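NANS (YJHS), A 9-O-acetyl N-acetylneuraminic acid esterase (Escherichia coli O157:H7 EDL933, PDB 3PT5) hydrolyses the 9-O-acetyl group of 9-O-acetyl-N-acetylneuraminic acid, probably letting the bacterium grow on this alternative sialic acid of mammalian mucosal sites. Local coordinates at residues L24-Q29 with G105-I110; D46-R51 with P75-P80; C79-D82 with M86-Y89; L125-C130 with R172-K177; T291-S296 with S314-R319. All coordinates share one frame; numbering follows the deposited sequence.

Contact 1: residues L24-Q29 with G105-I110; sequences LTVAGQ and GQALHI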
# COMPACT_ATOMS: atom_id res chain seq x y z
N LEU A 24 -0.05 4.61 10.07
CA LEU A 24 -0.77 3.59 9.32
C LEU A 24 0.26 2.82 8.50
O LEU A 24 1.02 3.43 7.76
CB LEU A 24 -1.81 4.24 8.41
CG LEU A 24 -2.81 3.36 7.66
CD1 LEU A 24 -3.86 2.76 8.63
CD2 LEU A 24 -3.48 4.18 6.57
N THR A 25 0.32 1.50 8.68
CA THR A 25 1.20 0.64 7.88
C THR A 25 0.46 0.19 6.63
O THR A 25 -0.70 -0.11 6.69
CB THR A 25 1.65 -0.57 8.70
OG1 THR A 25 2.47 -0.10 9.78
CG2 THR A 25 2.48 -1.55 7.85
N VAL A 26 1.16 0.15 5.50
CA VAL A 26 0.57 -0.24 4.22
C VAL A 26 1.43 -1.37 3.71
O VAL A 26 2.65 -1.21 3.62
CB VAL A 26 0.51 0.93 3.21
CG1 VAL A 26 -0.14 0.47 1.91
CG2 VAL A 26 -0.32 2.06 3.81
N ALA A 27 0.82 -2.53 3.45
CA ALA A 27 1.63 -3.70 3.10
C ALA A 27 0.88 -4.63 2.14
O ALA A 27 -0.35 -4.51 1.93
CB ALA A 27 2.02 -4.45 4.39
N GLY A 28 1.63 -5.56 1.54
CA GLY A 28 1.09 -6.50 0.61
C GLY A 28 1.83 -6.57 -0.69
O GLY A 28 3.04 -6.36 -0.72
N GLN A 29 1.08 -6.80 -1.78
CA GLN A 29 1.70 -6.88 -3.10
C GLN A 29 1.28 -5.71 -4.00
O GLN A 29 0.96 -4.65 -3.48
CB GLN A 29 1.59 -8.29 -3.71
CG GLN A 29 0.21 -8.80 -4.05
CD GLN A 29 0.26 -10.31 -4.31
OE1 GLN A 29 -0.22 -11.08 -3.50
NE2 GLN A 29 0.90 -10.71 -5.39
N GLY A 105 0.26 5.26 -6.34
CA GLY A 105 -0.29 4.41 -5.28
C GLY A 105 -1.24 5.21 -4.41
O GLY A 105 -1.09 6.43 -4.30
N GLN A 106 -2.17 4.51 -3.73
CA GLN A 106 -3.21 5.15 -2.93
C GLN A 106 -2.81 5.59 -1.54
O GLN A 106 -3.64 6.18 -0.86
CB GLN A 106 -4.44 4.22 -2.79
CG GLN A 106 -4.16 2.89 -2.05
CD GLN A 106 -3.80 1.74 -3.00
OE1 GLN A 106 -3.31 1.99 -4.11
NE2 GLN A 106 -4.03 0.50 -2.58
N ALA A 107 -1.59 5.28 -1.05
CA ALA A 107 -1.27 5.60 0.36
C ALA A 107 -1.44 7.11 0.61
O ALA A 107 -1.98 7.54 1.63
CB ALA A 107 0.14 5.17 0.70
N LEU A 108 -0.98 7.92 -0.36
CA LEU A 108 -1.07 9.37 -0.22
C LEU A 108 -2.53 9.84 -0.06
O LEU A 108 -2.82 10.72 0.74
CB LEU A 108 -0.42 10.08 -1.41
CG LEU A 108 -0.57 11.61 -1.47
CD1 LEU A 108 0.06 12.26 -0.22
CD2 LEU A 108 0.09 12.14 -2.74
N HIS A 109 -3.42 9.24 -0.84
CA HIS A 109 -4.82 9.64 -0.88
C HIS A 109 -5.60 9.19 0.33
O HIS A 109 -6.48 9.91 0.79
CB HIS A 109 -5.42 9.11 -2.17
CG HIS A 109 -4.57 9.44 -3.34
ND1 HIS A 109 -3.67 8.54 -3.87
CD2 HIS A 109 -4.36 10.61 -3.99
CE1 HIS A 109 -3.00 9.12 -4.85
NE2 HIS A 109 -3.39 10.38 -4.94
N ILE A 110 -5.22 8.03 0.86
CA ILE A 110 -5.74 7.59 2.17
C ILE A 110 -5.36 8.61 3.23
O ILE A 110 -6.23 9.17 3.91
CB ILE A 110 -5.28 6.18 2.53
CG1 ILE A 110 -5.92 5.22 1.53
CG2 ILE A 110 -5.66 5.83 3.98
CD1 ILE A 110 -5.31 3.80 1.53

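Contact 2: residues D46-R51 with P75-P80; sequences DAPHPR and PLTHCP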
# COMPACT_ATOMS: atom_id res chain seq x y z
N ASP A 46 -2.58 14.47 -6.37
CA ASP A 46 -1.35 13.84 -5.84
C ASP A 46 -0.38 14.80 -5.17
O ASP A 46 0.79 14.48 -5.03
CB ASP A 46 -0.58 13.03 -6.90
CG ASP A 46 -1.45 12.03 -7.63
OD1 ASP A 46 -2.50 11.60 -7.10
OD2 ASP A 46 -1.09 11.68 -8.77
N ALA A 47 -0.87 15.96 -4.73
CA ALA A 47 -0.01 16.92 -4.06
C ALA A 47 0.45 16.39 -2.69
O ALA A 47 -0.38 15.97 -1.87
CB ALA A 47 -0.76 18.25 -3.86
N PRO A 48 1.76 16.44 -2.42
CA PRO A 48 2.24 16.09 -1.08
C PRO A 48 1.73 17.16 -0.10
O PRO A 48 1.35 18.24 -0.54
CB PRO A 48 3.75 16.21 -1.22
CG PRO A 48 4.00 16.03 -2.73
CD PRO A 48 2.87 16.77 -3.33
N HIS A 49 1.71 16.85 1.19
CA HIS A 49 1.27 17.82 2.21
C HIS A 49 2.28 17.81 3.33
O HIS A 49 2.81 16.75 3.66
CB HIS A 49 -0.11 17.44 2.75
CG HIS A 49 -0.68 18.43 3.71
ND1 HIS A 49 -0.20 18.58 4.98
CD2 HIS A 49 -1.68 19.34 3.57
CE1 HIS A 49 -0.88 19.54 5.60
NE2 HIS A 49 -1.77 20.02 4.76
N PRO A 50 2.61 19.00 3.91
CA PRO A 50 3.63 19.00 4.95
C PRO A 50 3.35 18.17 6.20
O PRO A 50 4.27 17.89 6.96
CB PRO A 50 3.74 20.48 5.34
CG PRO A 50 3.20 21.23 4.21
CD PRO A 50 2.15 20.36 3.56
N ARG A 51 2.09 17.82 6.43
CA ARG A 51 1.73 17.04 7.60
C ARG A 51 1.67 15.53 7.32
O ARG A 51 1.40 14.75 8.23
CB ARG A 51 0.42 17.53 8.21
CG ARG A 51 0.55 18.89 8.91
CD ARG A 51 -0.85 19.41 9.18
NE ARG A 51 -1.55 18.62 10.18
CZ ARG A 51 -2.88 18.58 10.31
NH1 ARG A 51 -3.65 19.31 9.48
NH2 ARG A 51 -3.46 17.84 11.25
N PRO A 75 8.60 13.37 3.19
CA PRO A 75 7.27 13.56 2.61
C PRO A 75 6.71 12.30 1.95
O PRO A 75 7.44 11.56 1.29
CB PRO A 75 7.47 14.65 1.57
CG PRO A 75 8.72 15.42 2.04
CD PRO A 75 9.59 14.32 2.64
N LEU A 76 5.42 12.07 2.14
CA LEU A 76 4.76 10.98 1.41
C LEU A 76 4.31 11.52 0.07
O LEU A 76 3.76 12.62 0.00
CB LEU A 76 3.57 10.44 2.19
CG LEU A 76 2.66 9.46 1.44
CD1 LEU A 76 3.36 8.18 1.08
CD2 LEU A 76 1.43 9.19 2.33
N THR A 77 4.55 10.76 -0.99
CA THR A 77 4.17 11.22 -2.33
C THR A 77 3.33 10.15 -3.01
O THR A 77 2.97 9.15 -2.39
CB THR A 77 5.38 11.63 -3.22
OG1 THR A 77 6.09 10.47 -3.69
CG2 THR A 77 6.36 12.51 -2.42
N HIS A 78 3.02 10.37 -4.28
CA HIS A 78 2.21 9.39 -5.04
C HIS A 78 2.90 8.06 -5.29
O HIS A 78 2.24 7.06 -5.60
CB HIS A 78 1.77 10.00 -6.36
CG HIS A 78 2.92 10.32 -7.26
ND1 HIS A 78 3.59 11.53 -7.19
CD2 HIS A 78 3.55 9.59 -8.21
CE1 HIS A 78 4.57 11.53 -8.08
NE2 HIS A 78 4.58 10.37 -8.70
N CYS A 79 4.23 8.02 -5.14
CA CYS A 79 4.98 6.79 -5.40
C CYS A 79 5.87 6.47 -4.21
O CYS A 79 7.02 6.90 -4.17
CB CYS A 79 5.80 6.95 -6.69
SG CYS A 79 6.42 5.38 -7.30
N PRO A 80 5.32 5.76 -3.20
CA PRO A 80 6.00 5.62 -1.90
C PRO A 80 7.21 4.70 -1.87
O PRO A 80 7.55 4.01 -2.84
CB PRO A 80 4.89 5.03 -1.00
CG PRO A 80 3.60 5.39 -1.65
CD PRO A 80 3.93 5.27 -3.13
O HOH W 1 3.26 13.59 -5.28
O HOH W 2 2.76 14.31 1.78

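Contact 3: residues C79-D82 with M86-Y89; sequences CPHD and MQSY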
# COMPACT_ATOMS: atom_id res chain seq x y z
N CYS A 79 4.23 8.02 -5.14
CA CYS A 79 4.98 6.79 -5.40
C CYS A 79 5.87 6.47 -4.21
O CYS A 79 7.02 6.90 -4.17
CB CYS A 79 5.80 6.95 -6.69
SG CYS A 79 6.42 5.38 -7.30
N PRO A 80 5.32 5.76 -3.20
CA PRO A 80 6.00 5.62 -1.90
C PRO A 80 7.21 4.70 -1.87
O PRO A 80 7.55 4.01 -2.84
CB PRO A 80 4.89 5.03 -1.00
CG PRO A 80 3.60 5.39 -1.65
CD PRO A 80 3.93 5.27 -3.13
N HIS A 81 7.84 4.68 -0.70
CA HIS A 81 9.05 3.94 -0.41
C HIS A 81 8.80 2.49 -0.03
O HIS A 81 9.26 1.99 0.98
CB HIS A 81 9.83 4.69 0.66
CG HIS A 81 10.68 5.80 0.12
ND1 HIS A 81 10.22 6.74 -0.77
CD2 HIS A 81 11.98 6.10 0.36
CE1 HIS A 81 11.21 7.58 -1.06
NE2 HIS A 81 12.28 7.21 -0.38
N ASP A 82 8.04 1.80 -0.87
CA ASP A 82 7.82 0.37 -0.67
C ASP A 82 9.09 -0.41 -0.98
O ASP A 82 10.08 0.15 -1.47
CB ASP A 82 6.62 -0.06 -1.52
CG ASP A 82 5.28 0.49 -0.95
OD1 ASP A 82 4.91 0.06 0.16
OD2 ASP A 82 4.59 1.32 -1.61
N MET A 86 9.19 1.84 -7.54
CA MET A 86 8.49 2.10 -8.81
C MET A 86 8.74 3.50 -9.36
O MET A 86 8.14 3.89 -10.36
CB MET A 86 6.97 1.90 -8.62
CG MET A 86 6.53 0.52 -8.09
SD MET A 86 7.06 -0.86 -9.11
CE MET A 86 5.89 -0.69 -10.45
N GLN A 87 9.62 4.27 -8.72
CA GLN A 87 9.71 5.71 -8.97
C GLN A 87 10.26 6.07 -10.34
O GLN A 87 10.07 7.20 -10.78
CB GLN A 87 10.50 6.41 -7.87
CG GLN A 87 9.92 6.24 -6.46
CD GLN A 87 10.63 7.13 -5.51
OE1 GLN A 87 11.85 7.31 -5.63
NE2 GLN A 87 9.90 7.67 -4.54
N SER A 88 10.91 5.12 -11.00
CA SER A 88 11.40 5.30 -12.38
C SER A 88 10.49 4.74 -13.49
O SER A 88 10.81 4.83 -14.67
CB SER A 88 12.84 4.76 -12.52
OG SER A 88 13.74 5.49 -11.68
N TYR A 89 9.33 4.19 -13.12
CA TYR A 89 8.39 3.74 -14.12
C TYR A 89 7.57 4.92 -14.64
O TYR A 89 6.35 4.96 -14.43
CB TYR A 89 7.45 2.69 -13.54
CG TYR A 89 8.06 1.32 -13.40
CD1 TYR A 89 8.87 1.01 -12.31
CD2 TYR A 89 7.81 0.33 -14.35
CE1 TYR A 89 9.41 -0.28 -12.15
CE2 TYR A 89 8.34 -0.95 -14.20
CZ TYR A 89 9.16 -1.24 -13.12
OH TYR A 89 9.70 -2.51 -12.97
O HOH W 3 7.73 2.18 -5.04

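Contact 4: residues L125-C130 with R172-K177; sequences LIVPCC and RAALVK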
# COMPACT_ATOMS: atom_id res chain seq x y z
N LEU A 125 1.61 9.40 9.38
CA LEU A 125 2.89 8.75 9.06
C LEU A 125 2.58 7.40 8.47
O LEU A 125 2.11 6.50 9.17
CB LEU A 125 3.79 8.58 10.29
CG LEU A 125 5.15 7.87 10.06
CD1 LEU A 125 5.98 8.60 9.02
CD2 LEU A 125 5.91 7.71 11.37
N ILE A 126 2.82 7.25 7.17
CA ILE A 126 2.59 5.97 6.50
C ILE A 126 3.88 5.13 6.57
O ILE A 126 4.98 5.67 6.43
CB ILE A 126 2.19 6.21 5.01
CG1 ILE A 126 0.84 6.95 4.92
CG2 ILE A 126 2.19 4.92 4.19
CD1 ILE A 126 -0.28 6.45 5.78
N VAL A 127 3.72 3.83 6.81
CA VAL A 127 4.82 2.88 6.85
C VAL A 127 4.68 1.91 5.63
O VAL A 127 3.97 0.93 5.70
CB VAL A 127 4.88 2.09 8.21
CG1 VAL A 127 6.11 1.17 8.26
CG2 VAL A 127 4.89 3.07 9.40
N PRO A 128 5.33 2.26 4.49
CA PRO A 128 5.14 1.48 3.27
C PRO A 128 6.02 0.23 3.27
O PRO A 128 7.26 0.34 3.30
CB PRO A 128 5.45 2.48 2.14
CG PRO A 128 6.30 3.52 2.77
CD PRO A 128 6.15 3.46 4.26
N CYS A 129 5.36 -0.92 3.23
CA CYS A 129 6.01 -2.24 3.24
C CYS A 129 5.46 -3.19 2.19
O CYS A 129 5.18 -4.33 2.52
CB CYS A 129 5.91 -2.87 4.63
SG CYS A 129 6.55 -1.83 5.96
N CYS A 130 5.29 -2.71 0.95
CA CYS A 130 4.72 -3.54 -0.11
C CYS A 130 5.78 -4.03 -1.07
O CYS A 130 6.84 -3.41 -1.23
CB CYS A 130 3.69 -2.75 -0.90
SG CYS A 130 2.43 -1.93 0.09
N ARG A 172 7.42 -0.85 14.18
CA ARG A 172 7.96 -0.57 15.51
C ARG A 172 8.72 0.74 15.49
O ARG A 172 8.56 1.55 16.39
CB ARG A 172 8.93 -1.66 15.94
CG ARG A 172 8.30 -2.87 16.53
CD ARG A 172 9.42 -3.88 16.79
NE ARG A 172 8.96 -5.01 17.60
CZ ARG A 172 9.47 -6.23 17.55
NH1 ARG A 172 10.46 -6.52 16.71
NH2 ARG A 172 8.98 -7.18 18.35
N ALA A 173 9.54 0.96 14.45
CA ALA A 173 10.37 2.15 14.32
C ALA A 173 9.50 3.39 14.30
O ALA A 173 9.85 4.42 14.87
CB ALA A 173 11.24 2.10 13.05
N ALA A 174 8.35 3.27 13.63
CA ALA A 174 7.44 4.40 13.52
C ALA A 174 6.87 4.78 14.89
O ALA A 174 6.70 5.97 15.19
CB ALA A 174 6.33 4.09 12.53
N LEU A 175 6.58 3.77 15.70
CA LEU A 175 6.01 3.98 17.05
C LEU A 175 7.06 4.46 18.04
O LEU A 175 6.81 5.37 18.84
CB LEU A 175 5.27 2.73 17.54
CG LEU A 175 4.08 2.31 16.64
CD1 LEU A 175 3.44 0.99 17.10
CD2 LEU A 175 3.02 3.42 16.53
N VAL A 176 8.25 3.87 17.96
CA VAL A 176 9.41 4.24 18.80
C VAL A 176 9.91 5.67 18.60
O VAL A 176 10.44 6.29 19.54
CB VAL A 176 10.58 3.24 18.56
CG1 VAL A 176 11.92 3.80 19.04
CG2 VAL A 176 10.26 1.92 19.18
N LYS A 177 9.76 6.20 17.39
CA LYS A 177 10.15 7.57 17.05
C LYS A 177 9.61 8.63 17.99
O LYS A 177 10.30 9.61 18.26
CB LYS A 177 9.75 7.92 15.62
CG LYS A 177 10.72 7.41 14.54
CD LYS A 177 10.73 8.33 13.35
CE LYS A 177 11.48 7.70 12.19
NZ LYS A 177 12.96 7.72 12.30

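Contact 5: residues T291-S296 with S314-R319; sequences TGYYGS and SSAARR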
# COMPACT_ATOMS: atom_id res chain seq x y z
N THR A 291 -7.74 18.51 -16.75
CA THR A 291 -6.86 18.49 -15.57
C THR A 291 -5.44 18.02 -15.93
O THR A 291 -4.54 18.05 -15.09
CB THR A 291 -7.37 17.53 -14.47
OG1 THR A 291 -7.42 16.19 -15.00
CG2 THR A 291 -8.77 17.92 -14.00
N GLY A 292 -5.25 17.59 -17.17
CA GLY A 292 -3.94 17.16 -17.62
C GLY A 292 -3.68 15.70 -17.28
O GLY A 292 -2.52 15.24 -17.36
N TYR A 293 -4.74 14.98 -16.95
CA TYR A 293 -4.62 13.53 -16.68
C TYR A 293 -4.65 12.72 -17.98
O TYR A 293 -5.65 12.69 -18.67
CB TYR A 293 -5.73 13.04 -15.76
CG TYR A 293 -5.57 11.57 -15.42
CD1 TYR A 293 -4.47 11.14 -14.69
CD2 TYR A 293 -6.49 10.64 -15.84
CE1 TYR A 293 -4.31 9.78 -14.38
CE2 TYR A 293 -6.38 9.31 -15.54
CZ TYR A 293 -5.27 8.87 -14.80
OH TYR A 293 -5.14 7.50 -14.53
N TYR A 294 -3.54 12.05 -18.27
CA TYR A 294 -3.43 11.09 -19.36
C TYR A 294 -3.26 9.71 -18.71
O TYR A 294 -2.41 9.52 -17.84
CB TYR A 294 -2.26 11.45 -20.30
CG TYR A 294 -2.48 12.79 -20.99
CD1 TYR A 294 -3.31 12.90 -22.12
CD2 TYR A 294 -1.88 13.94 -20.50
CE1 TYR A 294 -3.53 14.11 -22.74
CE2 TYR A 294 -2.10 15.19 -21.14
CZ TYR A 294 -2.93 15.26 -22.24
OH TYR A 294 -3.13 16.52 -22.83
N GLY A 295 -4.15 8.80 -19.09
CA GLY A 295 -4.27 7.49 -18.45
C GLY A 295 -3.32 6.49 -19.06
O GLY A 295 -2.42 6.83 -19.83
N SER A 296 -3.56 5.24 -18.72
CA SER A 296 -2.65 4.14 -19.06
C SER A 296 -2.56 3.79 -20.54
O SER A 296 -1.62 3.09 -20.96
CB SER A 296 -3.08 2.91 -18.29
OG SER A 296 -4.36 2.51 -18.75
N SER A 314 -6.21 1.29 -11.42
CA SER A 314 -5.73 2.51 -12.10
C SER A 314 -5.32 3.58 -11.10
O SER A 314 -5.71 3.56 -9.92
CB SER A 314 -6.82 3.08 -13.03
OG SER A 314 -7.96 3.54 -12.25
N SER A 315 -4.58 4.57 -11.60
CA SER A 315 -4.25 5.73 -10.78
C SER A 315 -5.52 6.45 -10.30
O SER A 315 -5.62 6.84 -9.14
CB SER A 315 -3.39 6.70 -11.59
OG SER A 315 -2.21 6.03 -12.03
N ALA A 316 -6.48 6.59 -11.22
CA ALA A 316 -7.78 7.21 -10.93
C ALA A 316 -8.53 6.46 -9.83
O ALA A 316 -9.07 7.09 -8.95
CB ALA A 316 -8.61 7.25 -12.21
N ALA A 317 -8.58 5.13 -9.92
CA ALA A 317 -9.27 4.34 -8.86
C ALA A 317 -8.61 4.52 -7.51
O ALA A 317 -9.26 4.53 -6.47
CB ALA A 317 -9.31 2.87 -9.22
N ARG A 318 -7.29 4.63 -7.53
CA ARG A 318 -6.56 4.73 -6.27
C ARG A 318 -6.83 6.08 -5.61
O ARG A 318 -7.09 6.12 -4.41
CB ARG A 318 -5.08 4.52 -6.54
CG ARG A 318 -4.84 3.05 -6.93
CD ARG A 318 -3.41 2.85 -7.37
NE ARG A 318 -3.23 1.62 -8.15
CZ ARG A 318 -2.99 0.42 -7.65
NH1 ARG A 318 -2.93 0.27 -6.33
NH2 ARG A 318 -2.82 -0.64 -8.47
N ARG A 319 -6.84 7.15 -6.40
CA ARG A 319 -7.24 8.49 -5.93
C ARG A 319 -8.68 8.61 -5.49
O ARG A 319 -9.03 9.51 -4.70
CB ARG A 319 -7.07 9.54 -7.03
CG ARG A 319 -5.66 9.83 -7.38
CD ARG A 319 -5.62 10.72 -8.60
NE ARG A 319 -4.27 10.73 -9.14
CZ ARG A 319 -3.97 10.51 -10.41
NH1 ARG A 319 -4.93 10.29 -11.30
NH2 ARG A 319 -2.70 10.54 -10.77

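Contact 1: residues L24-Q29 with G105-I110
Val26 and Ala107 mark the nearest approach of the two backbones, with 7.2 Å between their CA atoms. Segment 24-29 belongs to a strand of the parallel core and segment 105-110 leads into helix 107-114, so the contact joins sheet and helix layers of the alpha/beta/alpha sandwich that characterises SGNH hydrolases. A helical turn is closed by Ile110 N donating to Gln106 O at 3.0 Å. Two residues apart on the strand, Leu24 and Val26 look out from the same face; Ala107 and Ile110, three apart, lie on one side of the helix and meet them. Ala107 suits the place where the backbones are nearest, because a single methyl meets the branched valine: its CB lies 4.4 Å from Val26 CG2. Farther along, larger residues span the gap. With CG of Leu24 anti to its own N (chi1 -172°), the terminal CD2 reaches CG2 of Ile110 at 3.8 Å, the two side chains crossing at about a right angle. All four are buried, a place that suits apolar side chains. Gln106, next to Ala107, uses both ends of its amide: OE1 is hydrogen-bonded to Arg318 NH1 and NE2 to Asn31 O.

Contact 2: residues D46-R51 with P75-P80
Asp46 packs against His78 through methylenes, CB to CB at 3.9 Å. The side chains cross at about a right angle, and the carboxylate and imidazole planes are turned 28° from each other. The carboxylate is used on both oxygens outside this contact: OD1 is hydrogen-bonded to His109 NE2, while OD2 forms a salt bridge with Arg319 NH2 and accepts a hydrogen bond from Leu41 N. An aspartate, short and with two acceptors, fits such a buried junction. The backbone of Asp46 reaches His78 too, through water 1, which donates to Asp46 O at 2.6 Å and lies in the ring plane 2.8 Å from His78 ND1. The far nitrogen of that ring, NE2, bonds to Tyr101 O, so partners at both nitrogens fix the rotation of the imidazole. Next comes Pro48, whose CB rests 3.8 Å from Leu76 O. Here two loops run together at the margin of the central sheet: segment 46-51 leads into strand 52-55, and segment 75-80 leaves strand 73-75, its antiparallel neighbour. At His49 the backbone N donates to water 2 at 2.8 Å, and this water is hydrogen-bonded to Leu76 O. The ring of His49 serves its own loop, with Pro50 CD over one face near its rim. Its ND1 accepts from Arg51 N at 2.8 Å, nearly straight (166°) and in the ring plane, while Arg51 NH2 reaches Ala122 O.

Contact 3: residues C79-D82 with M86-Y89
Gln87 stretches its side chain across to the backbone of Cys79. Beyond CG the chain is extended (chi2 -171°), which carries NE2 to 3.0 Å from Cys79 O. The N-H points almost straight at the oxygen (170°), nearly along the C=O axis, with the acceptor in the amide plane. NE2 is also bonded to Thr61 O, so two carbonyls hold the amide and fix its rotation. Glutamine suits the task, long enough to bridge two arms of the loop and uncharged. The imidazole of His81 stands beside it, CE1 3.7 Å from Gln87 NE2, with ring and amide planes almost perpendicular. A chi1 of -166° swings the sulfur of Cys79 beside its carbonyl carbon and against the other segment, SG lying 3.8 Å from Met86 CB; a small, polarisable thiol suits this buried spot. Met86 bends back at chi2 and chi3, bringing CE over one face of the Tyr89 ring, near its rim. Water 3 links the backbones, donating to Pro80 O and accepting from Met86 N. The segments belong to one long loop folded on itself, with an inverse gamma turn centred on His81 and a type I beta turn from Met86 to Tyr89.

Contact 4: residues L125-C130 with R172-K177
Ala174 meets two strand residues, Leu125 and Val127, with its one methyl group. At Arg172 the helix is regular: Arg172 O accepts from Val176 N at 2.8 Å, and the long side chain leads off the sheet, its NH2 reaching Asp217 O. Ala173 stands beside the loop at Asn71, and its carbonyl takes the N-H of Lys177. Ala174 then faces the sheet, its CA 7.3 Å from that of Val127. Its CB lies 3.6 Å from Val127 CG2 and 3.8 Å from Leu125 CD2, fitting between two branched side chains from the same face of the strand. Leu125 gains its reach by placing CG beside its carbonyl carbon (chi1 179°), whereas valine, beta-branched and common in strands, puts CG2 forward directly. A residue as small as alanine lets the helix come this close to the sheet. Leu175 O is hydrogen-bonded to Gln224 NE2, and the exposed Lys177 makes a weak bond from NZ to Asn71 O while its side chain touches Leu55. In the fold, helix 162-176 is the connection of a beta-alpha-beta crossover from strand 122-130 to strand 182-189, two parallel strands with strand 20-28 between them; Ile126 points to the other sheet face, touching Leu24, Val26 and Leu76, so this helix and helix 107-114 lie on opposite faces.

Contact 5: residues T291-S296 with S314-R319
Tyr293, on an irregular backbone that forms a G1 beta bulge with Gly292 opposite Asp288, reaches across to the start of helix 315-335, where Ser315, Ala316 and Arg319 receive it. Gly292 takes the positive phi (85°) usual for the first residue of this bulge. At a chi1 of -177°, CG of Tyr293 lies as far from the backbone N as it can, which sends the ring toward the helix. Its OH comes within 3.5 Å of Ser315 CB and 3.7 Å of Ala316 N. Tyrosine is apt here: its ring spans the distance to the helix, and its hydroxyl is hydrogen-bonded to Asp285 OD1, in the loop region and not on the helix. Arg319 crosses the ring at a slant, its NH1 3.2 Å from Tyr293 CE1. The guanidinium plane stands at 89° to the ring and presents its edge, so the two groups are not stacked. Extended from CG to NE, Arg319 also carries NH2 to a salt bridge with Asp46 OD2 and a bond to Leu39 O. Ser315 directs OG to Gly38 O, while Ser314 is the N-cap: its OG accepts from Ala317 N at 2.9 Å. Helix 315-335, the C-terminal helix, in turn packs beside helix 107-114 through His109 and Ile110 touching Ser323, while the loop lies in the chain between strand 265-268 and this helix.

Overall arrangement
Contacts 1 and 4 share the central sheet: their strands are neighbours, joined by Val26 O to Cys129 N at 2.8 Å. Asp46 ties contacts 1, 2 and 5 together, 2.6 Å from OD1 to His109 NE2 and 2.8 Å from OD2 to Arg319 NH2; Gln106 OE1 to Arg318 NH1, 2.8 Å, adds a second link between contacts 1 and 5. Contact 3 continues contact 2 through Cys79 and Pro80 and meets contact 4 where Asp82 OD1 takes Cys130 N. Contacts 4 and 5 are farthest apart, about 27 Å between centres. As in other SGNH hydrolases, the active site probably lies at the C-terminal ends of the parallel strands, near Gln29 of contact 1 and Cys130 of contact 4.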